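Local coordinates for protein glycerol dehydratase (Clostridium butyricum, PDB 1R9D) that dehydrates glycerol without vitamin B12, probably by way of a glycyl radical, as a member of the pyruvate formate lyase-like family, at residues A[167-172]-A[289-294]; A[171-176]-A[264-269]. All blocks are in the same frame, centred on the assembly; numbering follows the deposited sequence.

Contact 1: A[167-172]-A[289-294]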
loop_
_atom_site.group_PDB
_atom_site.type_symbol
_atom_site.label_atom_id
_atom_site.label_comp_id
_atom_site.label_asym_id
_atom_site.label_seq_id
_atom_site.Cartn_x
_atom_site.Cartn_y
_atom_site.Cartn_z
ATOM N N VAL A 167 25.764 -2.262 -4.069
ATOM C CA VAL A 167 25.172 -3.594 -4.081
ATOM C C VAL A 167 26.217 -4.688 -3.938
ATOM O O VAL A 167 27.418 -4.420 -3.917
ATOM C CB VAL A 167 24.357 -3.840 -5.372
ATOM C CG1 VAL A 167 23.297 -2.762 -5.523
ATOM C CG2 VAL A 167 25.281 -3.868 -6.586
ATOM N N ASP A 168 25.751 -5.929 -3.836
ATOM C CA ASP A 168 26.642 -7.068 -3.686
ATOM C C ASP A 168 27.214 -7.457 -5.053
ATOM O O ASP A 168 26.886 -8.521 -5.585
ATOM C CB ASP A 168 25.871 -8.252 -3.097
ATOM C CG ASP A 168 26.778 -9.289 -2.461
ATOM O OD1 ASP A 168 27.981 -9.341 -2.806
ATOM O OD2 ASP A 168 26.282 -10.071 -1.617
ATOM N N TYR A 169 28.059 -6.594 -5.617
ATOM C CA TYR A 169 28.661 -6.863 -6.925
ATOM C C TYR A 169 29.368 -8.213 -6.936
ATOM O O TYR A 169 29.269 -8.967 -7.903
ATOM C CB TYR A 169 29.682 -5.777 -7.304
ATOM C CG TYR A 169 29.115 -4.395 -7.558
ATOM C CD1 TYR A 169 29.074 -3.437 -6.543
ATOM C CD2 TYR A 169 28.647 -4.033 -8.825
ATOM C CE1 TYR A 169 28.584 -2.148 -6.784
ATOM C CE2 TYR A 169 28.157 -2.748 -9.078
ATOM C CZ TYR A 169 28.131 -1.811 -8.053
ATOM O OH TYR A 169 27.667 -0.539 -8.301
ATOM N N GLY A 170 30.088 -8.507 -5.857
ATOM C CA GLY A 170 30.820 -9.757 -5.759
ATOM C C GLY A 170 29.961 -10.995 -5.921
ATOM O O GLY A 170 30.381 -11.971 -6.541
ATOM N N LYS A 171 28.754 -10.959 -5.368
ATOM C CA LYS A 171 27.849 -12.097 -5.456
ATOM C C LYS A 171 27.368 -12.336 -6.879
ATOM O O LYS A 171 27.384 -13.468 -7.357
ATOM C CB LYS A 171 26.637 -11.887 -4.548
ATOM C CG LYS A 171 25.640 -13.037 -4.572
ATOM C CD LYS A 171 24.467 -12.755 -3.641
ATOM C CE LYS A 171 23.475 -13.907 -3.615
ATOM N NZ LYS A 171 22.318 -13.601 -2.720
ATOM N N VAL A 172 26.931 -11.277 -7.550
ATOM C CA VAL A 172 26.441 -11.406 -8.916
ATOM C C VAL A 172 27.559 -11.813 -9.876
ATOM O O VAL A 172 27.320 -12.550 -10.832
ATOM C CB VAL A 172 25.794 -10.096 -9.411
ATOM C CG1 VAL A 172 25.228 -10.301 -10.815
ATOM C CG2 VAL A 172 24.686 -9.670 -8.455
ATOM N N ASP A 289 38.621 -3.187 -5.560
ATOM C CA ASP A 289 39.849 -3.965 -5.488
ATOM C C ASP A 289 39.678 -5.298 -4.768
ATOM O O ASP A 289 40.386 -6.261 -5.059
ATOM C CB ASP A 289 40.970 -3.135 -4.836
ATOM C CG ASP A 289 40.715 -2.834 -3.361
ATOM O OD1 ASP A 289 39.538 -2.759 -2.945
ATOM O OD2 ASP A 289 41.707 -2.645 -2.626
ATOM N N GLN A 290 38.726 -5.368 -3.848
ATOM C CA GLN A 290 38.505 -6.602 -3.111
ATOM C C GLN A 290 37.722 -7.665 -3.883
ATOM O O GLN A 290 38.077 -8.843 -3.830
ATOM C CB GLN A 290 37.810 -6.295 -1.785
ATOM C CG GLN A 290 38.619 -5.347 -0.897
ATOM C CD GLN A 290 40.020 -5.869 -0.616
ATOM O OE1 GLN A 290 40.188 -6.992 -0.145
ATOM N NE2 GLN A 290 41.033 -5.052 -0.904
ATOM N N TYR A 291 36.669 -7.276 -4.596
ATOM C CA TYR A 291 35.912 -8.281 -5.342
ATOM C C TYR A 291 36.413 -8.521 -6.765
ATOM O O TYR A 291 36.059 -9.521 -7.385
ATOM C CB TYR A 291 34.400 -7.967 -5.339
ATOM C CG TYR A 291 33.969 -6.603 -5.840
ATOM C CD1 TYR A 291 33.983 -6.291 -7.201
ATOM C CD2 TYR A 291 33.505 -5.631 -4.950
ATOM C CE1 TYR A 291 33.542 -5.045 -7.664
ATOM C CE2 TYR A 291 33.066 -4.383 -5.401
ATOM C CZ TYR A 291 33.087 -4.096 -6.755
ATOM O OH TYR A 291 32.665 -2.862 -7.197
ATOM N N MET A 292 37.248 -7.627 -7.282
ATOM C CA MET A 292 37.771 -7.810 -8.636
ATOM C C MET A 292 39.116 -8.530 -8.651
ATOM O O MET A 292 39.456 -9.190 -9.635
ATOM C CB MET A 292 37.924 -6.466 -9.354
ATOM C CG MET A 292 36.619 -5.754 -9.675
ATOM S SD MET A 292 35.497 -6.729 -10.719
ATOM C CE MET A 292 36.199 -6.439 -12.367
ATOM N N TYR A 293 39.873 -8.421 -7.563
ATOM C CA TYR A 293 41.190 -9.050 -7.498
ATOM C C TYR A 293 41.204 -10.560 -7.761
ATOM O O TYR A 293 42.071 -11.058 -8.484
ATOM C CB TYR A 293 41.860 -8.758 -6.150
ATOM C CG TYR A 293 43.215 -9.415 -6.009
ATOM C CD1 TYR A 293 44.294 -9.008 -6.792
ATOM C CD2 TYR A 293 43.405 -10.474 -5.126
ATOM C CE1 TYR A 293 45.530 -9.644 -6.699
ATOM C CE2 TYR A 293 44.633 -11.118 -5.026
ATOM C CZ TYR A 293 45.690 -10.700 -5.816
ATOM O OH TYR A 293 46.899 -11.352 -5.729
ATOM N N PRO A 294 40.256 -11.310 -7.173
ATOM C CA PRO A 294 40.242 -12.758 -7.405
ATOM C C PRO A 294 40.206 -13.140 -8.887
ATOM O O PRO A 294 40.852 -14.102 -9.298
ATOM C CB PRO A 294 39.000 -13.209 -6.649
ATOM C CG PRO A 294 38.984 -12.268 -5.477
ATOM C CD PRO A 294 39.273 -10.938 -6.139
#

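Contact 2: A[171-176]-A[264-269]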
loop_
_atom_site.group_PDB
_atom_site.type_symbol
_atom_site.label_atom_id
_atom_site.label_comp_id
_atom_site.label_asym_id
_atom_site.label_seq_id
_atom_site.Cartn_x
_atom_site.Cartn_y
_atom_site.Cartn_z
ATOM N N LYS A 171 28.754 -10.959 -5.368
ATOM C CA LYS A 171 27.849 -12.097 -5.456
ATOM C C LYS A 171 27.368 -12.336 -6.879
ATOM O O LYS A 171 27.384 -13.468 -7.357
ATOM C CB LYS A 171 26.637 -11.887 -4.548
ATOM C CG LYS A 171 25.640 -13.037 -4.572
ATOM C CD LYS A 171 24.467 -12.755 -3.641
ATOM C CE LYS A 171 23.475 -13.907 -3.615
ATOM N NZ LYS A 171 22.318 -13.601 -2.720
ATOM N N VAL A 172 26.931 -11.277 -7.550
ATOM C CA VAL A 172 26.441 -11.406 -8.916
ATOM C C VAL A 172 27.559 -11.813 -9.876
ATOM O O VAL A 172 27.320 -12.550 -10.832
ATOM C CB VAL A 172 25.794 -10.096 -9.411
ATOM C CG1 VAL A 172 25.228 -10.301 -10.815
ATOM C CG2 VAL A 172 24.686 -9.670 -8.455
ATOM N N LEU A 173 28.773 -11.335 -9.630
ATOM C CA LEU A 173 29.901 -11.697 -10.486
ATOM C C LEU A 173 30.131 -13.200 -10.393
ATOM O O LEU A 173 30.516 -13.844 -11.371
ATOM C CB LEU A 173 31.177 -10.955 -10.056
ATOM C CG LEU A 173 31.288 -9.485 -10.467
ATOM C CD1 LEU A 173 32.503 -8.849 -9.806
ATOM C CD2 LEU A 173 31.403 -9.389 -11.980
ATOM N N ARG A 174 29.879 -13.759 -9.215
ATOM C CA ARG A 174 30.075 -15.186 -8.997
ATOM C C ARG A 174 28.960 -16.072 -9.554
ATOM O O ARG A 174 29.235 -17.058 -10.240
ATOM C CB ARG A 174 30.235 -15.481 -7.501
ATOM C CG ARG A 174 30.545 -16.939 -7.204
ATOM C CD ARG A 174 30.663 -17.225 -5.715
ATOM N NE ARG A 174 29.368 -17.292 -5.046
ATOM C CZ ARG A 174 28.912 -16.376 -4.195
ATOM N NH1 ARG A 174 29.645 -15.308 -3.907
ATOM N NH2 ARG A 174 27.726 -16.535 -3.621
ATOM N N VAL A 175 27.709 -15.717 -9.270
ATOM C CA VAL A 175 26.573 -16.531 -9.699
ATOM C C VAL A 175 25.817 -16.060 -10.933
ATOM O O VAL A 175 24.984 -16.795 -11.470
ATOM C CB VAL A 175 25.557 -16.688 -8.547
ATOM C CG1 VAL A 175 26.262 -17.225 -7.309
ATOM C CG2 VAL A 175 24.894 -15.353 -8.251
ATOM N N GLY A 176 26.092 -14.839 -11.377
ATOM C CA GLY A 176 25.416 -14.315 -12.551
ATOM C C GLY A 176 23.939 -14.056 -12.331
ATOM O O GLY A 176 23.388 -14.394 -11.281
ATOM N N CYS A 264 35.027 -7.729 -15.658
ATOM C CA CYS A 264 34.917 -6.298 -15.948
ATOM C C CYS A 264 33.643 -5.954 -16.713
ATOM O O CYS A 264 32.982 -4.953 -16.427
ATOM C CB CYS A 264 36.131 -5.812 -16.758
ATOM S SG CYS A 264 37.674 -5.696 -15.822
ATOM N N GLN A 265 33.297 -6.777 -17.699
ATOM C CA GLN A 265 32.101 -6.518 -18.490
ATOM C C GLN A 265 30.820 -6.752 -17.695
ATOM O O GLN A 265 29.877 -5.976 -17.802
ATOM C CB GLN A 265 32.086 -7.386 -19.751
ATOM C CG GLN A 265 30.861 -7.143 -20.626
ATOM C CD GLN A 265 30.805 -5.731 -21.182
ATOM O OE1 GLN A 265 31.535 -5.387 -22.116
ATOM N NE2 GLN A 265 29.942 -4.904 -20.610
ATOM N N LEU A 266 30.787 -7.817 -16.900
ATOM C CA LEU A 266 29.602 -8.114 -16.103
ATOM C C LEU A 266 29.424 -7.041 -15.026
ATOM O O LEU A 266 28.300 -6.633 -14.713
ATOM C CB LEU A 266 29.720 -9.507 -15.469
ATOM C CG LEU A 266 28.542 -9.979 -14.603
ATOM C CD1 LEU A 266 27.224 -9.757 -15.328
ATOM C CD2 LEU A 266 28.729 -11.448 -14.265
ATOM N N PHE A 267 30.539 -6.578 -14.468
ATOM C CA PHE A 267 30.486 -5.525 -13.459
ATOM C C PHE A 267 29.758 -4.321 -14.047
ATOM O O PHE A 267 28.829 -3.790 -13.444
ATOM C CB PHE A 267 31.894 -5.088 -13.044
ATOM C CG PHE A 267 31.925 -3.759 -12.347
ATOM C CD1 PHE A 267 31.562 -3.650 -11.007
ATOM C CD2 PHE A 267 32.259 -2.602 -13.049
ATOM C CE1 PHE A 267 31.527 -2.406 -10.381
ATOM C CE2 PHE A 267 32.227 -1.358 -12.433
ATOM C CZ PHE A 267 31.857 -1.262 -11.091
ATOM N N TRP A 268 30.185 -3.886 -15.230
ATOM C CA TRP A 268 29.562 -2.728 -15.850
ATOM C C TRP A 268 28.080 -2.922 -16.154
ATOM O O TRP A 268 27.299 -1.989 -15.996
ATOM C CB TRP A 268 30.307 -2.306 -17.127
ATOM C CG TRP A 268 29.692 -1.086 -17.734
ATOM C CD1 TRP A 268 28.990 -1.014 -18.906
ATOM C CD2 TRP A 268 29.614 0.215 -17.139
ATOM N NE1 TRP A 268 28.473 0.247 -19.070
ATOM C CE2 TRP A 268 28.840 1.022 -18.000
ATOM C CE3 TRP A 268 30.119 0.775 -15.956
ATOM C CZ2 TRP A 268 28.556 2.366 -17.717
ATOM C CZ3 TRP A 268 29.836 2.112 -15.674
ATOM C CH2 TRP A 268 29.061 2.890 -16.552
ATOM N N PHE A 269 27.680 -4.114 -16.591
ATOM C CA PHE A 269 26.265 -4.338 -16.876
ATOM C C PHE A 269 25.445 -4.228 -15.591
ATOM O O PHE A 269 24.354 -3.669 -15.592
ATOM C CB PHE A 269 26.032 -5.708 -17.528
ATOM C CG PHE A 269 26.257 -5.715 -19.018
ATOM C CD1 PHE A 269 25.628 -4.776 -19.834
ATOM C CD2 PHE A 269 27.087 -6.664 -19.604
ATOM C CE1 PHE A 269 25.823 -4.781 -21.220
ATOM C CE2 PHE A 269 27.290 -6.677 -20.987
ATOM C CZ PHE A 269 26.657 -5.735 -21.794
#

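Contact 1: A[167-172]-A[289-294]
Tyr169 and Tyr291 show how two aromatic side chains can pack closely with little ring overlap. Their planes lie within 20° of parallel, but the rings are slid so far apart that the centroids stand 5.6 Å from each other. The slide brings substituents over the faces instead. The CB methylene of Tyr169 sits over the Tyr291 ring, 4.0 Å from its centroid, a CH-pi contact displaced toward the rim and closest at CZ. In return the Tyr291 hydroxyl oxygen OH rests above the Tyr169 ring, 3.7 Å from CD1. The opposite face of the Tyr169 ring is covered by its own neighbour, Val167, whose CG2 stands over the centre. Tyr291 swings its ring between the backbone N and the carbonyl carbon (chi1 55°), which carries it across to the start of helix 169-190.

Aliphatic packing is slight. Gly170 brings its bare CA to 4.0 Å from Tyr291 CB, and Gly170 and Tyr291 have the nearest CA atoms of the two segments, 5.3 Å apart.

Polar bonds lie beside the interface, not across it. Asp168 N-caps helix 169-190: its OD1 accepts from Lys171 N at 3.1 Å, the N-H coming from above the carboxylate plane. Tyr291 OH is bonded to the carbonyl O of Pro285, and Tyr169 OH to ND1 of His271. The two phenol groups therefore satisfy their polarity with outside partners, and what joins helix 169-190 to helix 288-298 here is dispersion and CH-pi attraction, without a direct hydrogen bond.

Contact 2: A[171-176]-A[264-269]
Leu173 and Leu266 carry the close packing between helix 169-190 and helix 260-277, the two side chains running alongside one another in opposing senses. On Leu173 a single methyl does the touching: CD2 lies 3.9 Å from Leu266 CB and equally near its CG, and it reaches the backbone as well, 3.9 Å from Phe267 N. Leu266 answers with its own CD2, which settles on the turn of the facing helix, 3.9 Å from Val172 O and 4.0 Å from Leu173 CA. CG of Leu266 is anti to the backbone N (chi1 -179°), and this extends the branch toward that turn. Val172 O meanwhile accepts from Gly176 N at 2.7 Å, so the carbonyl under the methyl keeps its helical bond.

The short segments approach to 9.9 Å between axes with 116° between their directions, a steeply crossed helix pair within the helical part of the pyruvate formate lyase-like fold. Such a crossing confines the intimate packing to about one turn of each helix.

Away from the leucines the fit slackens. Val172 CG1 stays 5.0 Å from Leu266 CD1, and the valine also touches Met525 of a loop. Phe267 offers chiefly its backbone and CB, while its ring lies beyond the leucines, edge-to-face with Phe288 and against Tyr169. On the far side of helix 169-190, Arg174 points away from the interface and is exposed to solvent.

In the fold
Contacts 1 and 2 lie with their centres about 8 Å apart, on the same side of the chain's centre, and both start from the N-terminal turns of helix 169-190. Helices 260-277 and 288-298 follow each other in the chain, so two successive helices converge on the opening of an earlier one, contact 2 taking the first and contact 1 the second. The contacts also touch: Tyr291 OH packs 3.4 Å from Phe267 CE1, and Met292 SD lies 3.8 Å from Leu173 CD1. They thus form one continuous patch where three helices meet. The side chain of Tyr169 lies about 13 Å from the bound glycerol, so the patch is structural packing that does not touch the ligand.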